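Local coordinates for inner membrane lipoprotein SadB (Salmonella enterica, PDB 4C47) that is a trimeric inner membrane lipoprotein required for proper surface expression of the autotransporter adhesin SadA, and may act directly in its biogenesis, at residues 95-100 / 109-114; 124-129 / 184-189. All blocks are in the same frame, centred on the assembly; numbering follows the deposited sequence.

Contact 1. Residues 95-100 / 109-114; sequences RILSIE and HLDLVN
Residues 95-100 and 109-114 run antiparallel, their directions at 165°, with a classic beta bulge that sets Leu97 and Ser98 against the single residue His109. His109 O takes both bulge amides, Leu97 N at 2.9 Å and Ser98 N at 3.2 Å. Beyond the bulge, Arg95 N bonds Asp111 O and Asp111 N bonds Arg95 O, each at 2.9 Å. Their side chains rise on the same face and make a side-on salt bridge. Arg95 CG sits between the backbone N and the carbonyl carbon (chi1 60°), and the chain is extended from there to NE. Arg95 NE reaches the anti lone pair of Asp111 OD2 at 3.0 Å. Arg95 NH2 also bonds OD2, from above the carboxylate plane. OD2 lies in the guanidinium plane, at its edge; the carboxylate plane is turned 53° from it. The Leu97 side chain crosses Asp111 at about a right angle, with CD2 3.8 Å from Asp111 OD2. Ser98 OG lies obliquely to the His109 ring, 3.7 Å from CD2. Trp163 adds a cation-pi contact to Arg95. The opposite face carries Ile96 and Leu110 into the interior of the C-terminal beta-sandwich, where Leu110 meets Phe83 and Leu168. The pair belongs to the hairpin 91-102/105-114, with strand 82-86 beside its first arm and strand 164-171 beside its second.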
loop_
_atom_site.group_PDB
_atom_site.type_symbol
_atom_site.label_atom_id
_atom_site.label_comp_id
_atom_site.label_asym_id
_atom_site.label_seq_id
_atom_site.Cartn_x
_atom_site.Cartn_y
_atom_site.Cartn_z
ATOM N N ARG A 95 -21.848 -16.644 14.683
ATOM C CA ARG A 95 -22.521 -17.758 14.024
ATOM C C ARG A 95 -23.975 -17.397 13.732
ATOM O O ARG A 95 -24.706 -16.939 14.615
ATOM C CB ARG A 95 -22.426 -19.038 14.864
ATOM C CG ARG A 95 -23.040 -18.936 16.257
ATOM C CD ARG A 95 -22.702 -20.147 17.114
ATOM N NE ARG A 95 -23.410 -20.111 18.391
ATOM C CZ ARG A 95 -23.176 -20.933 19.408
ATOM N NH1 ARG A 95 -22.241 -21.867 19.316
ATOM N NH2 ARG A 95 -23.880 -20.811 20.523
ATOM N N ILE A 96 -24.383 -17.588 12.482
ATOM C CA ILE A 96 -25.729 -17.232 12.055
ATOM C C ILE A 96 -26.714 -18.356 12.367
ATOM O O ILE A 96 -26.592 -19.465 11.850
ATOM C CB ILE A 96 -25.776 -16.897 10.553
ATOM C CG1 ILE A 96 -24.848 -15.722 10.242
ATOM C CG2 ILE A 96 -27.197 -16.580 10.133
ATOM C CD1 ILE A 96 -24.918 -15.254 8.807
ATOM N N LEU A 97 -27.688 -18.061 13.221
ATOM C CA LEU A 97 -28.690 -19.045 13.609
ATOM C C LEU A 97 -29.810 -19.126 12.578
ATOM O O LEU A 97 -30.201 -20.219 12.163
ATOM C CB LEU A 97 -29.260 -18.712 14.989
ATOM C CG LEU A 97 -28.227 -18.545 16.105
ATOM C CD1 LEU A 97 -28.897 -18.087 17.391
ATOM C CD2 LEU A 97 -27.454 -19.837 16.328
ATOM N N SER A 98 -30.319 -17.969 12.160
ATOM C CA SER A 98 -31.398 -17.926 11.179
ATOM C C SER A 98 -31.579 -16.544 10.564
ATOM O O SER A 98 -31.243 -15.528 11.173
ATOM C CB SER A 98 -32.718 -18.369 11.810
ATOM O OG SER A 98 -33.136 -17.463 12.811
ATOM N N ILE A 99 -32.110 -16.521 9.347
ATOM C CA ILE A 99 -32.535 -15.282 8.716
ATOM C C ILE A 99 -34.057 -15.288 8.604
ATOM O O ILE A 99 -34.637 -16.186 7.991
ATOM C CB ILE A 99 -31.902 -15.087 7.322
ATOM C CG1 ILE A 99 -30.450 -14.613 7.447
ATOM C CG2 ILE A 99 -32.684 -14.059 6.530
ATOM C CD1 ILE A 99 -29.437 -15.726 7.460
ATOM N N GLU A 100 -34.697 -14.290 9.205
ATOM C CA GLU A 100 -36.152 -14.254 9.283
ATOM C C GLU A 100 -36.726 -13.042 8.559
ATOM O O GLU A 100 -36.131 -11.967 8.579
ATOM C CB GLU A 100 -36.601 -14.253 10.746
ATOM C CG GLU A 100 -37.634 -15.312 11.079
ATOM C CD GLU A 100 -37.145 -16.713 10.766
ATOM O OE1 GLU A 100 -36.324 -17.244 11.543
ATOM O OE2 GLU A 100 -37.579 -17.282 9.743
ATOM N N HIS A 109 -30.854 -13.504 13.248
ATOM C CA HIS A 109 -30.554 -13.918 14.609
ATOM C C HIS A 109 -29.211 -14.619 14.600
ATOM O O HIS A 109 -29.020 -15.588 13.869
ATOM C CB HIS A 109 -31.636 -14.857 15.140
ATOM C CG HIS A 109 -32.998 -14.242 15.183
ATOM N ND1 HIS A 109 -33.491 -13.608 16.302
ATOM C CD2 HIS A 109 -33.966 -14.153 14.241
ATOM C CE1 HIS A 109 -34.708 -13.159 16.049
ATOM N NE2 HIS A 109 -35.021 -13.478 14.806
ATOM N N LEU A 110 -28.273 -14.121 15.396
ATOM C CA LEU A 110 -26.955 -14.735 15.459
ATOM C C LEU A 110 -26.413 -14.775 16.880
ATOM O O LEU A 110 -27.014 -14.233 17.806
ATOM C CB LEU A 110 -25.963 -14.008 14.550
ATOM C CG LEU A 110 -25.565 -12.578 14.896
ATOM C CD1 LEU A 110 -24.181 -12.264 14.356
ATOM C CD2 LEU A 110 -26.570 -11.599 14.330
ATOM N N ASP A 111 -25.273 -15.437 17.043
ATOM C CA ASP A 111 -24.520 -15.372 18.285
ATOM C C ASP A 111 -23.180 -14.709 18.001
ATOM O O ASP A 111 -22.521 -15.016 17.007
ATOM C CB ASP A 111 -24.295 -16.769 18.873
ATOM C CG ASP A 111 -25.548 -17.354 19.496
ATOM O OD1 ASP A 111 -26.395 -16.571 19.978
ATOM O OD2 ASP A 111 -25.682 -18.597 19.509
ATOM N N LEU A 112 -22.792 -13.783 18.869
ATOM C CA LEU A 112 -21.459 -13.208 18.818
ATOM C C LEU A 112 -20.685 -13.692 20.034
ATOM O O LEU A 112 -21.270 -13.934 21.093
ATOM C CB LEU A 112 -21.529 -11.679 18.819
ATOM C CG LEU A 112 -22.101 -10.984 17.581
ATOM C CD1 LEU A 112 -22.173 -9.481 17.800
ATOM C CD2 LEU A 112 -21.265 -11.301 16.350
ATOM N N VAL A 113 -19.374 -13.840 19.880
ATOM C CA VAL A 113 -18.528 -14.234 20.996
ATOM C C VAL A 113 -17.202 -13.466 20.995
ATOM O O VAL A 113 -16.555 -13.298 19.949
ATOM C CB VAL A 113 -18.271 -15.763 21.020
ATOM C CG1 VAL A 113 -17.514 -16.216 19.779
ATOM C CG2 VAL A 113 -17.528 -16.154 22.283
ATOM N N ASN A 114 -16.832 -12.977 22.176
ATOM C CA ASN A 114 -15.576 -12.269 22.386
ATOM C C ASN A 114 -14.412 -13.253 22.413
ATOM O O ASN A 114 -14.375 -14.159 23.245
ATOM C CB ASN A 114 -15.654 -11.464 23.686
ATOM C CG ASN A 114 -14.347 -10.777 24.039
ATOM O OD1 ASN A 114 -13.469 -10.597 23.197
ATOM N ND2 ASN A 114 -14.219 -10.381 25.301
#

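Contact 2. Residues 124-129 / 184-189; sequences AFNMTW and GIDMEN
Ala124 O accepts from Asp186 N at 2.8 Å. Two further backbone bonds join Asn126 and Gly184, Gly184 N to Asn126 O and Asn126 N to Gly184 O. Gly184 O also receives a CA-H...O contact from Phe125, with Phe125 CA to Gly184 O 3.4 Å. Between these bonds, Phe125 and Ile185 form a non-hydrogen-bonded pair. Their side chains lie side by side and point the same way. Ile185 CD1 approaches the Phe125 ring obliquely, 3.5 Å from CE1 and 3.6 Å from CD1. Ile185 CD1 is turned back toward the ring by a chi2 of -64°, not extended. This antiparallel pairing forms the middle of one sheet of the C-terminal beta-sandwich, where strand 180-186 lies between 73-75 and 124-130. Strand 148-153 follows beyond 124-130. On the face opposite Phe125, Ala124 CB packs on Asp186 CB at 3.7 Å. Asn126 and Asp186 stand near each other with amide and carboxylate planes 71° apart. Asn126 OD1 and Asp186 OD2 are 4.1 Å apart, and Lys151 NZ connects them: it hydrogen-bonds the amide oxygen and forms a salt bridge with the carboxylate. The positive charge would be expected to ease the approach of the two oxygens. With CG anti to the backbone N (chi1 -163°), the Asp186 carboxylate also serves its own chain: Asp186 OD1 accepts from Glu188 N at 3.1 Å, an Asx turn where the chain leaves the strand.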
loop_
_atom_site.group_PDB
_atom_site.type_symbol
_atom_site.label_atom_id
_atom_site.label_comp_id
_atom_site.label_asym_id
_atom_site.label_seq_id
_atom_site.Cartn_x
_atom_site.Cartn_y
_atom_site.Cartn_z
ATOM N N ALA A 124 -20.242 -0.878 19.101
ATOM C CA ALA A 124 -21.158 -0.410 18.071
ATOM C C ALA A 124 -20.785 -1.067 16.746
ATOM O O ALA A 124 -19.609 -1.315 16.480
ATOM C CB ALA A 124 -21.108 1.104 17.958
ATOM N N PHE A 125 -21.782 -1.359 15.920
ATOM C CA PHE A 125 -21.524 -2.061 14.671
ATOM C C PHE A 125 -21.905 -1.227 13.454
ATOM O O PHE A 125 -23.047 -0.799 13.322
ATOM C CB PHE A 125 -22.273 -3.395 14.645
ATOM C CG PHE A 125 -21.924 -4.310 15.783
ATOM C CD1 PHE A 125 -20.836 -5.165 15.697
ATOM C CD2 PHE A 125 -22.684 -4.315 16.942
ATOM C CE1 PHE A 125 -20.515 -6.005 16.747
ATOM C CE2 PHE A 125 -22.368 -5.151 17.993
ATOM C CZ PHE A 125 -21.282 -5.997 17.896
ATOM N N ASN A 126 -20.946 -0.993 12.568
ATOM C CA ASN A 126 -21.260 -0.382 11.284
ATOM C C ASN A 126 -21.716 -1.471 10.326
ATOM O O ASN A 126 -21.000 -2.445 10.105
ATOM C CB ASN A 126 -20.050 0.364 10.723
ATOM C CG ASN A 126 -19.677 1.576 11.557
ATOM O OD1 ASN A 126 -20.534 2.195 12.186
ATOM N ND2 ASN A 126 -18.395 1.922 11.563
ATOM N N MET A 127 -22.917 -1.324 9.776
ATOM C CA MET A 127 -23.469 -2.366 8.917
ATOM C C MET A 127 -23.978 -1.842 7.582
ATOM O O MET A 127 -24.628 -0.797 7.515
ATOM C CB MET A 127 -24.580 -3.131 9.638
ATOM C CG MET A 127 -24.099 -3.933 10.831
ATOM S SD MET A 127 -25.438 -4.834 11.620
ATOM C CE MET A 127 -26.621 -3.513 11.872
ATOM N N THR A 128 -23.670 -2.583 6.523
ATOM C CA THR A 128 -24.144 -2.273 5.180
ATOM C C THR A 128 -24.658 -3.562 4.565
ATOM O O THR A 128 -24.007 -4.590 4.667
ATOM C CB THR A 128 -23.011 -1.710 4.304
ATOM O OG1 THR A 128 -22.446 -0.555 4.937
ATOM C CG2 THR A 128 -23.536 -1.329 2.923
ATOM N N TRP A 129 -25.823 -3.526 3.930
ATOM C CA TRP A 129 -26.392 -4.766 3.413
ATOM C C TRP A 129 -27.190 -4.581 2.136
ATOM O O TRP A 129 -27.617 -3.473 1.806
ATOM C CB TRP A 129 -27.269 -5.443 4.471
ATOM C CG TRP A 129 -28.475 -4.650 4.848
ATOM C CD1 TRP A 129 -29.738 -4.807 4.366
ATOM C CD2 TRP A 129 -28.534 -3.570 5.785
ATOM N NE1 TRP A 129 -30.590 -3.890 4.946
ATOM C CE2 TRP A 129 -29.872 -3.119 5.823
ATOM C CE3 TRP A 129 -27.587 -2.938 6.601
ATOM C CZ2 TRP A 129 -30.283 -2.070 6.639
ATOM C CZ3 TRP A 129 -28.003 -1.894 7.411
ATOM C CH2 TRP A 129 -29.335 -1.472 7.422
ATOM N N GLY A 184 -18.610 -4.024 10.452
ATOM C CA GLY A 184 -17.393 -3.557 11.088
ATOM C C GLY A 184 -17.612 -3.065 12.508
ATOM O O GLY A 184 -18.747 -2.865 12.946
ATOM N N ILE A 185 -16.514 -2.860 13.226
ATOM C CA ILE A 185 -16.565 -2.443 14.623
ATOM C C ILE A 185 -16.270 -0.956 14.812
ATOM O O ILE A 185 -15.228 -0.460 14.382
ATOM C CB ILE A 185 -15.556 -3.239 15.477
ATOM C CG1 ILE A 185 -15.883 -4.729 15.450
ATOM C CG2 ILE A 185 -15.555 -2.732 16.910
ATOM C CD1 ILE A 185 -17.215 -5.057 16.060
ATOM N N ASP A 186 -17.188 -0.252 15.465
ATOM C CA ASP A 186 -16.928 1.111 15.909
ATOM C C ASP A 186 -16.403 1.050 17.341
ATOM O O ASP A 186 -17.004 0.411 18.206
ATOM C CB ASP A 186 -18.193 1.967 15.826
ATOM C CG ASP A 186 -17.895 3.457 15.870
ATOM O OD1 ASP A 186 -17.074 3.882 16.709
ATOM O OD2 ASP A 186 -18.481 4.202 15.056
ATOM N N MET A 187 -15.280 1.721 17.579
ATOM C CA MET A 187 -14.531 1.561 18.821
ATOM C C MET A 187 -14.590 2.778 19.737
ATOM O O MET A 187 -13.878 2.836 20.738
ATOM C CB MET A 187 -13.072 1.239 18.501
ATOM C CG MET A 187 -12.888 -0.051 17.734
ATOM S SD MET A 187 -12.443 -1.408 18.826
ATOM C CE MET A 187 -10.784 -0.925 19.276
ATOM N N GLU A 188 -15.442 3.739 19.393
ATOM C CA GLU A 188 -15.520 5.008 20.113
ATOM C C GLU A 188 -15.801 4.864 21.612
ATOM O O GLU A 188 -15.073 5.414 22.437
ATOM C CB GLU A 188 -16.566 5.924 19.470
ATOM N N ASN A 189 -16.847 4.121 21.959
ATOM C CA ASN A 189 -17.264 3.997 23.354
ATOM C C ASN A 189 -17.024 2.614 23.958
ATOM O O ASN A 189 -17.700 2.217 24.908
ATOM C CB ASN A 189 -18.738 4.380 23.499
ATOM C CG ASN A 189 -19.022 5.787 23.015
ATOM O OD1 ASN A 189 -18.208 6.693 23.194
ATOM N ND2 ASN A 189 -20.179 5.976 22.392
#

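Overall arrangement
Contact 1 and contact 2 lie in the two different four-stranded antiparallel sheets of the globular C-terminal domain. Their centres are about 16 Å apart. They meet in the interior of the sandwich, where Leu112 CD1 of contact 1 packs on Phe125 CZ of contact 2 at 3.6 Å. Strand 164-171 also links them: Leu168 touches both Leu110 and Met127. Along the chain, contact 1 closes before contact 2 opens. Contact 1 joins neighbouring strands of a hairpin, while contact 2 pairs segments with 54 residues between them. A second subunit reaches segment 109-114 at Val113 and Asn114, but none touches the segments of contact 2.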